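Local coordinates for protein UTP-glucose-1-phosphate uridylyltransferase 2 (Trypanosoma brucei, PDB 3GUE) that probably catalyses the formation of UDP-glucose and diphosphate from UTP and glucose 1-phosphate, and holds bound UDP-glucose in this crystal, at residues M131-S135 and T183-P188; P327-K333 and V345-A351. All coordinates share one frame; numbering follows the deposited sequence.

Contact 1: M131-S135 and T183-P188; sequences MNSFS and TCEWVP. With UPG (uridine-5'-diphosphate-glucose), chain C.
S133 and P188 have the nearest CA atoms, 6.2 Å apart, where the loop after strand 128-132 passes the end of strand 186-187, and side-chain packing rather than backbone pairing joins the two segments. F134 makes most of the contact. Its CG lies between the backbone N and the carbonyl carbon (chi1 68°), which sends the ring toward residues 183-188 with its outer end first. CZ of F134 abuts CB of W186 at 3.5 Å, the two side chains crossing at about a right angle, and the indole then runs on away from the contact. On the neighbouring corner of the ring, CE2 of F134 meets CD of P188 at 3.7 Å. The backbone O of T183 and C of V187 lie at the ring edge, while OG of S135 sits over one face, offset toward the rim. R164 makes cation-pi contacts with both F134 and W186.

Strand 128-132 belongs to the mixed, largely parallel sheet of the GT-A-type nucleotide-binding fold, and the contact borders the carbonyl edge of the uracil of UDP-glucose. P188 is shared by packing and pocket: its CB lies 3.9 Å from CB of S133 and 3.3 Å from the uracil O4. The hydroxyl of S133 is turned to a different partner, hydrogen-bonding the backbone O of G84, a residue of the UDP-glucose site. Farther back on the strand, the M131 chain bends at its thioether (chi3 86°), bringing CE to 3.6 Å from the uracil O2.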
# COMPACT_ATOMS: atom_id res chain seq x y z
N MET A 131 -2.72 5.65 -10.31
CA MET A 131 -1.77 6.66 -9.95
C MET A 131 -0.37 6.10 -10.13
O MET A 131 0.08 5.23 -9.35
CB MET A 131 -1.98 7.16 -8.53
CG MET A 131 -1.13 8.40 -8.19
SD MET A 131 -1.59 9.17 -6.65
CE MET A 131 -0.63 8.22 -5.44
N ASN A 132 0.32 6.65 -11.13
CA ASN A 132 1.67 6.22 -11.47
C ASN A 132 2.69 7.26 -11.05
O ASN A 132 2.34 8.39 -10.81
CB ASN A 132 1.75 5.87 -12.97
CG ASN A 132 0.73 4.77 -13.38
OD1 ASN A 132 0.37 3.93 -12.58
ND2 ASN A 132 0.26 4.81 -14.61
N SER A 133 3.94 6.85 -10.87
CA SER A 133 5.07 7.75 -10.64
C SER A 133 6.03 7.68 -11.84
O SER A 133 5.80 6.90 -12.78
CB SER A 133 5.82 7.31 -9.38
OG SER A 133 6.41 6.02 -9.60
N PHE A 134 7.10 8.48 -11.80
CA PHE A 134 8.13 8.46 -12.83
C PHE A 134 8.70 7.04 -13.05
O PHE A 134 9.08 6.68 -14.17
CB PHE A 134 9.26 9.50 -12.54
CG PHE A 134 10.12 9.18 -11.32
CD1 PHE A 134 11.40 8.63 -11.46
CD2 PHE A 134 9.65 9.45 -10.02
CE1 PHE A 134 12.18 8.32 -10.33
CE2 PHE A 134 10.43 9.15 -8.89
CZ PHE A 134 11.69 8.58 -9.05
N SER A 135 8.71 6.24 -11.98
CA SER A 135 9.31 4.89 -11.95
C SER A 135 8.39 3.77 -12.48
O SER A 135 8.86 2.69 -12.84
CB SER A 135 9.70 4.54 -10.52
OG SER A 135 10.78 5.33 -10.04
N THR A 183 18.56 8.51 -11.38
CA THR A 183 17.20 8.04 -11.08
C THR A 183 17.01 7.78 -9.56
O THR A 183 15.96 8.06 -9.02
CB THR A 183 16.92 6.79 -11.97
OG1 THR A 183 16.84 7.20 -13.35
CG2 THR A 183 15.66 6.04 -11.59
N CYS A 184 18.06 7.29 -8.89
CA CYS A 184 18.06 7.08 -7.44
C CYS A 184 17.99 8.36 -6.61
O CYS A 184 17.83 8.27 -5.39
CB CYS A 184 19.29 6.28 -6.99
SG CYS A 184 19.33 4.58 -7.60
N GLU A 185 18.12 9.54 -7.26
CA GLU A 185 18.10 10.86 -6.59
C GLU A 185 16.68 11.35 -6.20
O GLU A 185 16.52 12.38 -5.54
CB GLU A 185 18.79 11.92 -7.47
CG GLU A 185 20.30 11.67 -7.76
CD GLU A 185 20.90 12.63 -8.79
OE1 GLU A 185 20.20 13.55 -9.31
OE2 GLU A 185 22.10 12.46 -9.10
N TRP A 186 15.67 10.59 -6.64
CA TRP A 186 14.27 11.00 -6.56
C TRP A 186 13.41 9.91 -5.95
O TRP A 186 13.70 8.74 -6.16
CB TRP A 186 13.74 11.24 -7.98
CG TRP A 186 14.37 12.37 -8.63
CD1 TRP A 186 15.48 12.35 -9.42
CD2 TRP A 186 13.93 13.73 -8.56
NE1 TRP A 186 15.76 13.63 -9.86
CE2 TRP A 186 14.83 14.49 -9.34
CE3 TRP A 186 12.87 14.37 -7.91
CZ2 TRP A 186 14.71 15.87 -9.49
CZ3 TRP A 186 12.74 15.74 -8.05
CH2 TRP A 186 13.65 16.48 -8.86
N VAL A 187 12.34 10.30 -5.25
CA VAL A 187 11.23 9.37 -4.85
C VAL A 187 9.86 10.01 -4.97
O VAL A 187 9.73 11.19 -4.67
CB VAL A 187 11.33 8.88 -3.39
CG1 VAL A 187 12.26 7.72 -3.29
CG2 VAL A 187 11.71 10.01 -2.44
N PRO A 188 8.82 9.21 -5.34
CA PRO A 188 7.43 9.69 -5.24
C PRO A 188 7.17 9.99 -3.76
O PRO A 188 7.65 9.24 -2.91
CB PRO A 188 6.60 8.47 -5.71
CG PRO A 188 7.51 7.28 -5.54
CD PRO A 188 8.88 7.83 -5.85
N1 UPG C . 2.33 4.16 -3.69
C2 UPG C . 2.10 5.23 -4.58
N3 UPG C . 2.87 6.36 -4.42
C4 UPG C . 3.84 6.49 -3.45
C5 UPG C . 4.07 5.44 -2.55
C6 UPG C . 3.32 4.27 -2.66
O2 UPG C . 1.27 5.21 -5.50
O4 UPG C . 4.48 7.55 -3.41
C1C UPG C . 1.52 2.90 -3.81
C2C UPG C . 2.20 1.53 -3.82
O2C UPG C . 2.71 1.22 -5.12
C3C UPG C . 1.01 0.65 -3.46
C4C UPG C . 0.27 1.49 -2.44
O4C UPG C . 0.67 2.87 -2.65
O3C UPG C . 0.18 0.51 -4.62
C5C UPG C . 0.66 1.10 -0.98
O5C UPG C . 1.98 1.41 -0.64
PA UPG C . 2.87 0.40 0.24
O1A UPG C . 2.68 -0.94 -0.39
O2A UPG C . 4.23 0.91 0.45
O3A UPG C . 2.05 0.39 1.67
PB UPG C . 2.27 1.37 2.95
O1B UPG C . 2.22 2.76 2.46
O2B UPG C . 3.43 0.92 3.78
O3B UPG C . 0.97 0.96 3.79
C1' UPG C . -0.36 1.26 3.25
C2' UPG C . -1.09 2.18 4.22
C3' UPG C . -1.15 1.46 5.57
C4' UPG C . -1.92 0.15 5.40
C5' UPG C . -1.25 -0.74 4.32
C6' UPG C . -2.16 -1.87 3.92
O2' UPG C . -0.41 3.43 4.38
O3' UPG C . -1.74 2.33 6.53
O4' UPG C . -1.99 -0.56 6.63
O5' UPG C . -1.00 -0.01 3.08
O6' UPG C . -1.40 -2.86 3.23

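Contact 2: P327-K333 and V345-A351; sequences PVMRNPK and VYQLEVA
Strands 329-334 and 344-349 form an antiparallel beta hairpin at one side of a four-stranded sheet, with 329-334 as the outermost strand. Three hydrogen-bonded pairs, M329 with E349, N331 with Q347 and K333 with V345, each contribute two backbone bonds; that from Q347 N to N331 O, 2.7 Å long, is almost straight (176°). Beyond the M329-E349 pair a water continues the link, donating to O of P327 and accepting from N of A351.

On the face carrying R330, P332, Y346 and L348, the guanidinium of R330 lies flat on the Y346 ring, planes 8° apart and centres separated by 4.5 Å. CG of R330 stands anti to its backbone N (chi1 -172°), and the chain runs beside the tyrosine in the same direction, placing CD over the ring centre at 3.9 Å in a CH-pi contact. CB of P332 packs against CD1 of Y346.

On the face of M329, N331, K333, V345, Q347 and E349, polar groups gather. NE2 of Q347 donates to OE2 of E349 at 3.2 Å, on the syn side but tilted out of the carboxylate plane, and ND2 of N331 makes a weak bond to OE1 of E349 at 3.4 Å. The side chains of K333 and Q347 cross at about a right angle, CG of K333 lying 3.4 Å from OE1 of Q347.

Strand 165-169 flanks 344-349 on the side away from 329-334, pairing through I168 and Y346. Helix 26-40 packs on V328, R330 and L348, whereas M329 and A351 touch E280 of strand 275-280, a UDP-glucose-binding residue.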
# COMPACT_ATOMS: atom_id res chain seq x y z
N PRO A 327 0.60 14.68 8.02
CA PRO A 327 1.87 14.56 8.76
C PRO A 327 3.01 13.97 7.92
O PRO A 327 2.84 12.93 7.24
CB PRO A 327 1.52 13.63 9.93
CG PRO A 327 0.32 12.91 9.52
CD PRO A 327 -0.42 13.74 8.51
N VAL A 328 4.15 14.66 7.95
CA VAL A 328 5.28 14.24 7.14
C VAL A 328 5.98 13.10 7.86
O VAL A 328 6.14 13.13 9.08
CB VAL A 328 6.28 15.39 6.85
CG1 VAL A 328 6.90 15.97 8.16
CG2 VAL A 328 7.36 14.91 5.88
N MET A 329 6.36 12.07 7.09
CA MET A 329 7.08 10.94 7.64
C MET A 329 8.50 11.06 7.09
O MET A 329 8.68 11.28 5.89
CB MET A 329 6.44 9.62 7.20
CG MET A 329 4.91 9.57 7.37
SD MET A 329 4.21 7.91 7.18
CE MET A 329 4.37 7.62 5.41
N ARG A 330 9.48 10.92 7.96
CA ARG A 330 10.87 11.19 7.61
C ARG A 330 11.57 9.86 7.57
O ARG A 330 11.99 9.34 8.60
CB ARG A 330 11.50 12.14 8.64
CG ARG A 330 12.91 12.65 8.30
CD ARG A 330 13.64 13.06 9.56
NE ARG A 330 13.82 11.94 10.47
CZ ARG A 330 14.57 11.96 11.57
NH1 ARG A 330 15.27 13.05 11.91
NH2 ARG A 330 14.64 10.88 12.34
N ASN A 331 11.63 9.29 6.37
CA ASN A 331 12.05 7.92 6.13
C ASN A 331 13.55 7.80 5.78
O ASN A 331 13.94 8.17 4.67
CB ASN A 331 11.19 7.32 4.99
CG ASN A 331 10.99 5.82 5.10
OD1 ASN A 331 11.35 5.19 6.09
ND2 ASN A 331 10.38 5.25 4.08
N PRO A 332 14.37 7.27 6.70
CA PRO A 332 15.82 7.20 6.47
C PRO A 332 16.15 6.01 5.58
O PRO A 332 15.58 4.93 5.77
CB PRO A 332 16.37 6.99 7.89
CG PRO A 332 15.30 6.14 8.55
CD PRO A 332 13.99 6.66 8.00
N LYS A 333 17.03 6.21 4.60
CA LYS A 333 17.43 5.19 3.63
C LYS A 333 18.86 5.49 3.19
O LYS A 333 19.45 6.47 3.61
CB LYS A 333 16.56 5.25 2.35
CG LYS A 333 15.07 4.92 2.48
CD LYS A 333 14.80 3.47 2.69
CE LYS A 333 13.30 3.23 2.90
NZ LYS A 333 13.05 1.86 3.42
N VAL A 345 20.24 9.10 3.39
CA VAL A 345 19.27 10.11 3.00
C VAL A 345 17.98 10.01 3.81
O VAL A 345 17.79 9.07 4.60
CB VAL A 345 18.93 10.10 1.46
CG1 VAL A 345 20.18 10.47 0.62
CG2 VAL A 345 18.34 8.76 1.00
N TYR A 346 17.10 10.97 3.58
CA TYR A 346 15.78 10.98 4.17
C TYR A 346 14.77 11.15 3.03
O TYR A 346 14.92 12.04 2.20
CB TYR A 346 15.62 12.14 5.16
CG TYR A 346 16.34 12.06 6.50
CD1 TYR A 346 16.19 10.95 7.34
CD2 TYR A 346 17.10 13.15 6.96
CE1 TYR A 346 16.83 10.91 8.61
CE2 TYR A 346 17.73 13.12 8.22
CZ TYR A 346 17.61 12.01 9.03
OH TYR A 346 18.25 11.98 10.25
N GLN A 347 13.77 10.26 2.99
CA GLN A 347 12.64 10.41 2.10
C GLN A 347 11.44 10.98 2.86
O GLN A 347 10.96 10.41 3.85
CB GLN A 347 12.32 9.09 1.40
CG GLN A 347 13.58 8.46 0.78
CD GLN A 347 13.41 7.05 0.22
OE1 GLN A 347 14.32 6.55 -0.43
NE2 GLN A 347 12.28 6.42 0.47
N LEU A 348 11.00 12.16 2.43
CA LEU A 348 9.86 12.84 3.02
C LEU A 348 8.61 12.35 2.26
O LEU A 348 8.56 12.41 1.04
CB LEU A 348 10.01 14.35 2.92
CG LEU A 348 11.27 15.02 3.48
CD1 LEU A 348 11.07 16.53 3.50
CD2 LEU A 348 11.65 14.52 4.86
N GLU A 349 7.63 11.83 3.01
CA GLU A 349 6.49 11.13 2.42
C GLU A 349 5.27 11.35 3.29
O GLU A 349 5.40 11.49 4.52
CB GLU A 349 6.74 9.62 2.39
CG GLU A 349 7.75 9.14 1.36
CD GLU A 349 8.72 8.15 1.96
OE1 GLU A 349 8.84 8.16 3.20
OE2 GLU A 349 9.36 7.37 1.22
N VAL A 350 4.09 11.36 2.67
CA VAL A 350 2.80 11.31 3.37
C VAL A 350 1.93 10.11 2.98
O VAL A 350 2.11 9.53 1.90
CB VAL A 350 1.97 12.59 3.11
CG1 VAL A 350 2.49 13.74 3.92
CG2 VAL A 350 1.97 12.93 1.61
N ALA A 351 1.00 9.74 3.87
CA ALA A 351 0.09 8.58 3.66
C ALA A 351 -1.36 9.08 3.47
O ALA A 351 -1.85 9.94 4.23
CB ALA A 351 0.18 7.64 4.82
O HOH W 1 1.05 11.24 6.40

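Both segments of contact 1 precede those of contact 2 in the chain, and the centres of the two contacts lie about 14 Å apart. They share the antiparallel four-stranded sheet, ordered 186-187, 165-169, 344-349, 329-334: residues 183-188 contain one outermost strand, and contact 2 forms the hairpin at the opposite border. Contact 1 also bridges this sheet to the mixed sheet through strand 128-132. The two meet directly where CG1 of V187 packs 3.7 Å from OE1 of Q347. Just beyond the strands, P188 touches the uracil and A351 lies near E280 and H191, both UDP-glucose-binding residues, so both contacts border the UDP-glucose site.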